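Local structure of putative carbonic anhydrase (Streptococcus mutans, 3LAS) at residues Lys30-Ile35 / Gly82-Val87; Ala34-Met39 / His57-Ala62. The protein probably catalyses the reversible interconversion of hydrogencarbonate and carbon dioxide, as a zinc-dependent carbonic anhydrase of the beta class. All blocks are in the same frame, centred on the assembly; numbering follows the deposited sequence.

Interaction 1 of 2, residues Lys30-Ile35 / Gly82-Val87; sequences KTRVAI and GTSEIV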
# COMPACT_ATOMS: atom_id res chain seq x y z
N LYS A 30 16.48 -0.48 -4.89
CA LYS A 30 17.89 -0.08 -4.71
C LYS A 30 18.28 0.08 -3.25
O LYS A 30 19.45 -0.27 -2.84
CB LYS A 30 18.08 1.27 -5.41
CG LYS A 30 19.51 1.69 -5.45
CD LYS A 30 19.66 2.87 -6.41
CE LYS A 30 21.03 3.44 -6.28
NZ LYS A 30 20.91 4.72 -7.00
N THR A 31 17.39 0.62 -2.46
CA THR A 31 17.77 0.90 -1.06
C THR A 31 17.62 -0.27 -0.14
O THR A 31 17.98 -0.18 1.05
CB THR A 31 16.95 2.07 -0.42
OG1 THR A 31 15.60 1.62 -0.28
CG2 THR A 31 16.99 3.35 -1.32
N ARG A 32 17.01 -1.36 -0.62
CA ARG A 32 16.75 -2.55 0.25
C ARG A 32 15.82 -2.23 1.38
O ARG A 32 15.76 -2.93 2.39
CB ARG A 32 17.99 -3.27 0.73
CG ARG A 32 18.92 -3.67 -0.47
CD ARG A 32 19.92 -4.63 0.07
NE ARG A 32 21.06 -5.02 -0.72
CZ ARG A 32 22.09 -4.26 -1.03
NH1 ARG A 32 22.07 -2.93 -0.80
NH2 ARG A 32 23.11 -4.90 -1.65
N VAL A 33 14.94 -1.23 1.21
CA VAL A 33 13.96 -0.86 2.24
C VAL A 33 12.55 -1.15 1.76
O VAL A 33 12.22 -0.93 0.56
CB VAL A 33 14.06 0.65 2.59
CG1 VAL A 33 13.00 1.01 3.65
CG2 VAL A 33 15.44 1.02 3.07
N ALA A 34 11.72 -1.63 2.67
CA ALA A 34 10.26 -1.68 2.52
C ALA A 34 9.65 -0.77 3.54
O ALA A 34 10.01 -0.84 4.78
CB ALA A 34 9.77 -3.10 2.68
N ILE A 35 8.73 0.09 3.10
CA ILE A 35 7.99 1.00 4.00
C ILE A 35 6.61 0.49 4.20
O ILE A 35 5.96 0.07 3.22
CB ILE A 35 7.94 2.37 3.31
CG1 ILE A 35 9.39 2.93 3.16
CG2 ILE A 35 7.08 3.40 4.12
CD1 ILE A 35 9.51 3.78 1.90
N GLY A 82 15.00 -9.07 -2.03
CA GLY A 82 16.28 -8.57 -1.52
C GLY A 82 16.19 -7.51 -0.49
O GLY A 82 17.22 -7.02 -0.02
N THR A 83 15.02 -7.02 -0.08
CA THR A 83 15.04 -5.97 0.94
C THR A 83 15.46 -6.52 2.30
O THR A 83 15.35 -7.73 2.57
CB THR A 83 13.72 -5.16 1.06
OG1 THR A 83 12.70 -6.01 1.59
CG2 THR A 83 13.27 -4.59 -0.29
N SER A 84 15.94 -5.63 3.15
CA SER A 84 16.49 -6.03 4.42
C SER A 84 16.38 -5.01 5.47
O SER A 84 17.03 -5.10 6.52
CB SER A 84 17.91 -6.57 4.25
OG SER A 84 18.72 -5.64 3.60
N GLU A 85 15.48 -4.05 5.33
CA GLU A 85 15.19 -3.02 6.29
C GLU A 85 13.69 -2.66 6.17
O GLU A 85 13.13 -2.72 5.06
CB GLU A 85 16.10 -1.78 5.94
CG GLU A 85 15.80 -0.60 6.86
CD GLU A 85 16.85 0.55 6.72
OE1 GLU A 85 17.93 0.43 6.12
OE2 GLU A 85 16.47 1.60 7.31
N ILE A 86 13.06 -2.35 7.30
CA ILE A 86 11.63 -1.99 7.30
C ILE A 86 11.47 -0.65 7.99
O ILE A 86 12.13 -0.40 9.02
CB ILE A 86 10.76 -3.07 8.04
CG1 ILE A 86 10.89 -4.40 7.32
CG2 ILE A 86 9.32 -2.58 8.05
CD1 ILE A 86 10.30 -5.53 8.20
N VAL A 87 10.56 0.19 7.49
CA VAL A 87 10.13 1.42 8.18
C VAL A 87 8.67 1.32 8.38
O VAL A 87 7.91 1.16 7.40
CB VAL A 87 10.49 2.67 7.34
CG1 VAL A 87 9.97 3.98 8.04
CG2 VAL A 87 11.96 2.79 7.10
O HOH W 1 18.74 -0.84 3.71
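G82 meets R32 where two neighbouring parallel strands of the beta-carbonic anhydrase sheet, 33-38 and 85-91, are about to begin. The carbonyl oxygen of G82 packs against the aliphatic part of the arginine, 3.6 Å from R32 CD, and also sits at the edge of the guanidinium, near its plane. T83 follows with its backbone close to R32; its CB comes within 3.3 Å of R32 O, and its methyl CG2, anti to the carbonyl carbon, rests against the peptide that joins R32 to V33. The hydroxyl of T83 turns instead to S77 in helix 68-80. At S84 the pairing starts in earnest: its N-H points almost straight at R32 O, 2.8 Å from S84 N with an angle of 175° at the hydrogen. E85 N adds only a weak, bent bond to the same oxygen, so R32 O takes two successive N-H groups just ahead of the ladder. From E85 onward the ladder is regular, beginning with A34 N, which donates to E85 O over a distance of 3.0 Å. The side chain of E85, with CG anti to the backbone N (chi1 177°) and the chain extended, runs alongside V33, and its CD lies 3.9 Å from V33 CG2. That apolar flank carries the carboxylate to the dimer interface, where OE1 and OE2 accept the backbone N-H groups of Y5 and F6 of the second subunit. A water also bridges OE1 to T31 O, tying the carboxylate back to the turn before the first strand. I86 contributes a CA-H...O contact to A34 O, which also accepts V87 N at 3.0 Å. On the same face as V33 and E85, V87 closes the contact: its side chain crosses that of V33 obliquely, CG2 of V87 4.0 Å from CG1 of V33.

Interaction 2 of 2, residues Ala34-Met39 / His57-Ala62; sequences AIVTCM and HILRNA. With ZN (zinc ion), chain C.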
# COMPACT_ATOMS: atom_id res chain seq x y z
N ALA A 34 11.72 -1.63 2.67
CA ALA A 34 10.26 -1.68 2.52
C ALA A 34 9.65 -0.77 3.54
O ALA A 34 10.01 -0.84 4.78
CB ALA A 34 9.77 -3.10 2.68
N ILE A 35 8.73 0.09 3.10
CA ILE A 35 7.99 1.00 4.00
C ILE A 35 6.61 0.49 4.20
O ILE A 35 5.96 0.07 3.22
CB ILE A 35 7.94 2.37 3.31
CG1 ILE A 35 9.39 2.93 3.16
CG2 ILE A 35 7.08 3.40 4.12
CD1 ILE A 35 9.51 3.78 1.90
N VAL A 36 6.12 0.43 5.43
CA VAL A 36 4.70 0.05 5.76
C VAL A 36 4.02 1.29 6.26
O VAL A 36 4.46 1.85 7.30
CB VAL A 36 4.71 -1.06 6.82
CG1 VAL A 36 3.29 -1.42 7.29
CG2 VAL A 36 5.48 -2.31 6.33
N THR A 37 2.99 1.75 5.55
CA THR A 37 2.35 2.99 5.96
C THR A 37 0.86 2.98 5.62
O THR A 37 0.30 1.96 5.17
CB THR A 37 3.07 4.20 5.36
OG1 THR A 37 2.64 5.42 5.97
CG2 THR A 37 2.96 4.26 3.86
N CYS A 38 0.19 4.08 5.93
CA CYS A 38 -1.24 4.19 5.68
C CYS A 38 -1.51 4.59 4.25
O CYS A 38 -0.70 5.28 3.58
CB CYS A 38 -1.78 5.25 6.66
SG CYS A 38 -3.65 5.37 6.54
N MET A 39 -2.70 4.23 3.79
CA MET A 39 -3.29 4.61 2.50
C MET A 39 -3.62 6.06 2.33
O MET A 39 -3.98 6.51 1.22
CB MET A 39 -4.51 3.74 2.22
CG MET A 39 -5.68 4.20 3.20
SD MET A 39 -7.04 2.97 3.08
CE MET A 39 -8.18 3.72 4.21
N HIS A 57 10.31 -0.46 -1.69
CA HIS A 57 8.96 -0.96 -1.69
C HIS A 57 8.07 -0.14 -0.76
O HIS A 57 8.53 0.33 0.31
CB HIS A 57 8.91 -2.45 -1.21
CG HIS A 57 9.31 -3.39 -2.29
ND1 HIS A 57 10.01 -4.56 -2.08
CD2 HIS A 57 9.09 -3.31 -3.63
CE1 HIS A 57 10.14 -5.21 -3.23
NE2 HIS A 57 9.63 -4.44 -4.21
N ILE A 58 6.84 0.05 -1.21
CA ILE A 58 5.87 0.90 -0.43
C ILE A 58 4.63 0.08 -0.26
O ILE A 58 3.95 -0.25 -1.23
CB ILE A 58 5.56 2.23 -1.13
CG1 ILE A 58 6.90 2.98 -1.40
CG2 ILE A 58 4.63 3.07 -0.28
CD1 ILE A 58 6.71 4.17 -2.40
N LEU A 59 4.38 -0.36 0.98
CA LEU A 59 3.20 -1.13 1.39
C LEU A 59 2.26 -0.19 2.08
O LEU A 59 2.68 0.60 2.94
CB LEU A 59 3.53 -2.29 2.33
CG LEU A 59 4.35 -3.44 1.73
CD1 LEU A 59 5.81 -3.06 1.45
CD2 LEU A 59 4.40 -4.56 2.74
N ARG A 60 0.96 -0.24 1.74
CA ARG A 60 0.01 0.74 2.35
C ARG A 60 -1.29 0.06 2.56
O ARG A 60 -1.85 -0.65 1.72
CB ARG A 60 -0.24 1.93 1.41
CG ARG A 60 1.08 2.63 0.96
CD ARG A 60 0.88 3.88 0.10
NE ARG A 60 0.34 4.97 0.98
CZ ARG A 60 0.25 6.24 0.64
NH1 ARG A 60 0.72 6.68 -0.52
NH2 ARG A 60 -0.28 7.09 1.47
N ASN A 61 -1.88 0.32 3.74
CA ASN A 61 -3.18 -0.20 4.13
C ASN A 61 -3.86 0.81 5.03
O ASN A 61 -3.33 1.92 5.26
CB ASN A 61 -3.12 -1.62 4.70
CG ASN A 61 -2.43 -1.65 6.07
OD1 ASN A 61 -2.24 -0.60 6.67
ND2 ASN A 61 -2.17 -2.84 6.56
N ALA A 62 -5.06 0.47 5.56
CA ALA A 62 -5.71 1.45 6.47
C ALA A 62 -4.97 1.44 7.82
O ALA A 62 -4.89 0.43 8.52
CB ALA A 62 -7.16 1.10 6.69
ZN ZN C . -4.26 6.90 8.10
O HOH W 2 -6.03 7.81 7.26
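Strands 34-38 and 57-61 run parallel, their axes 26° apart in direction and 4.6 Å apart at closest approach, I35 and T37 alternately donating to and accepting from H57, L59 and N61, as neighbours joined by the beta-alpha-beta crossover through helix 45-49. The ladder continues past the strand end, where M39 N reaches N61 O at 2.8 Å from above the carbonyl plane. On one face, L59 leans back toward the start of the neighbouring strand and sets CD1 4.1 Å from A34 CB. On the other, T37 and R60 lie side by side, with T37 CG2 against the arginine CG at 3.8 Å. The arginine chain then bends at chi3 (71°), which turns the guanidinium side-on to the backbone of C38. NE and NH2 of R60 both donate to C38 O, each at 2.8 Å, and the oxygen lies in the guanidinium plane; NH2 also reaches L43 O. This double grip fixes the peptide following the zinc ligand and satisfies a buried carbonyl. C38 itself has SG anti to the backbone N (chi1 -175°), directing the thiolate off the strand end to the zinc, whose coordination H91, C94 and a water complete. Beyond it, the extended M39 chain passes N61 O and ends against A62, methyl CE 3.7 Å from A62 CB.

How the interactions relate
Interactions 1 and 2 share A34 and I35 and lie on either side of strand 33-38, which pairs with 85-91 in interaction 1 and with 56-61 in interaction 2. The backbones join directly: V36 N lies 2.8 Å from V87 O, and H57 N 3.0 Å from V33 O, both probable hydrogen bonds. Interaction 1, at the N-terminal end of the strands, is mostly buried, opening to solvent around R32; its E85 takes backbone N-H groups of the second subunit, whereas N61 and A62 of interaction 2 bond to that subunit's side chains. Interaction 2 is wholly buried near the chain centre and runs to the C-terminal strand ends, where the polar chemistry is zinc coordination and an arginine-carbonyl grip rather than a water-bridged carboxylate.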